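Long-range contact in aminopeptidase N (Francisella tularensis subsp. tularensis, PDB 5DLL), which is a zinc-dependent M1-family metallopeptidase that releases N-terminal amino acids, preferably alanine, from peptides and probably helps degrade intracellular peptides: residues 826-830 and 841-845. Residues are numbered along the deposited sequence; the frame is centred on the assembly and turned at random.
Sequences NLMSW and MKNAL
In the C-terminal ARM-like helical domain, the loop joining helix 817-824 to helix 835-849 folds back against the latter. Segment 841-845 is regular helix; no hydrogen bond joins it to segment 826-830, where Leu827 CA lies 5.5 Å from Met841 CA. Phi/psi of -106/-7 at Leu827, -93/5 at Met828 and -90/2 at Ser829 curl the loop, bringing Leu827 and Trp830 against the helix. Leu845 (mt) fills the hollow between them, CD2 3.6 Å from Leu827 CB and CD1 3.7 Å from Trp830 CD1, while Leu827 CD2 rests 3.9 Å from Ala844 CB. Met841 (mtt) reaches into the bend, CB 3.8 Å from Leu827 O and SD 3.6 Å from Trp830 CA. Tyr802 of helix 800-815 touches Leu827 and Met841; Ser864 of helix 855-866 touches Met828 and Leu845, its O accepting a hydrogen bond from Trp830 NE1. With chi1 in p, the indole offers one face to Lys842: CD makes a CH-pi contact 4.1 Å from the six-membered ring centroid of Trp830, and NZ a cation-pi contact at 4.2 Å.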
# COMPACT_ATOMS: atom_id res chain seq x y z
N ASN A 826 1.30 -1.52 20.42
CA ASN A 826 1.44 -0.20 21.04
C ASN A 826 2.38 -0.15 22.25
O ASN A 826 2.87 0.92 22.61
CB ASN A 826 0.06 0.33 21.48
CG ASN A 826 -0.78 0.84 20.32
OD1 ASN A 826 -0.36 1.72 19.57
ND2 ASN A 826 -1.97 0.29 20.17
N LEU A 827 2.61 -1.30 22.88
CA LEU A 827 3.44 -1.40 24.08
C LEU A 827 4.81 -2.02 23.84
O LEU A 827 5.65 -2.02 24.73
CB LEU A 827 2.70 -2.22 25.15
CG LEU A 827 1.46 -1.55 25.75
CD1 LEU A 827 0.55 -2.58 26.39
CD2 LEU A 827 1.84 -0.47 26.75
N MET A 828 5.04 -2.53 22.62
CA MET A 828 6.20 -3.38 22.34
C MET A 828 7.43 -2.62 21.83
O MET A 828 8.44 -3.23 21.48
CB MET A 828 5.81 -4.48 21.34
CG MET A 828 4.51 -5.18 21.71
SD MET A 828 4.12 -6.72 20.84
CE MET A 828 4.75 -6.39 19.19
N SER A 829 7.36 -1.28 21.80
CA SER A 829 8.50 -0.44 21.40
C SER A 829 9.41 -0.03 22.57
O SER A 829 10.38 0.69 22.37
CB SER A 829 7.98 0.82 20.70
OG SER A 829 7.22 0.48 19.56
N TRP A 830 9.10 -0.49 23.77
CA TRP A 830 9.81 -0.14 25.01
C TRP A 830 11.35 0.01 24.94
O TRP A 830 11.94 0.77 25.72
CB TRP A 830 9.43 -1.14 26.12
CG TRP A 830 9.82 -2.56 25.81
CD1 TRP A 830 9.04 -3.52 25.24
CD2 TRP A 830 11.10 -3.16 26.06
NE1 TRP A 830 9.76 -4.70 25.13
CE2 TRP A 830 11.02 -4.50 25.62
CE3 TRP A 830 12.30 -2.71 26.62
CZ2 TRP A 830 12.10 -5.38 25.72
CZ3 TRP A 830 13.37 -3.59 26.72
CH2 TRP A 830 13.26 -4.91 26.27
N MET A 841 5.91 0.56 30.21
CA MET A 841 5.49 -0.25 29.06
C MET A 841 5.68 -1.74 29.34
O MET A 841 4.82 -2.54 29.00
CB MET A 841 6.29 0.14 27.80
CG MET A 841 5.89 1.47 27.19
SD MET A 841 6.86 1.87 25.72
CE MET A 841 6.36 3.56 25.45
N LYS A 842 6.81 -2.10 29.95
CA LYS A 842 7.09 -3.49 30.31
C LYS A 842 6.13 -3.99 31.38
O LYS A 842 5.54 -5.06 31.23
CB LYS A 842 8.53 -3.65 30.79
CG LYS A 842 9.56 -3.42 29.70
CD LYS A 842 10.96 -3.87 30.12
CE LYS A 842 11.11 -5.38 30.03
NZ LYS A 842 12.54 -5.79 30.02
N ASN A 843 5.96 -3.23 32.46
CA ASN A 843 4.95 -3.53 33.47
C ASN A 843 3.62 -3.89 32.82
O ASN A 843 2.99 -4.87 33.20
CB ASN A 843 4.73 -2.33 34.40
CG ASN A 843 5.91 -2.05 35.30
OD1 ASN A 843 6.87 -2.81 35.34
ND2 ASN A 843 5.84 -0.95 36.04
N ALA A 844 3.21 -3.08 31.85
CA ALA A 844 1.96 -3.31 31.12
C ALA A 844 1.99 -4.59 30.29
O ALA A 844 0.99 -5.29 30.21
CB ALA A 844 1.63 -2.11 30.23
N LEU A 845 3.12 -4.88 29.66
CA LEU A 845 3.29 -6.15 28.94
C LEU A 845 3.25 -7.34 29.90
O LEU A 845 2.60 -8.34 29.62
CB LEU A 845 4.59 -6.16 28.14
CG LEU A 845 4.62 -5.27 26.89
CD1 LEU A 845 6.00 -5.30 26.25
CD2 LEU A 845 3.55 -5.68 25.89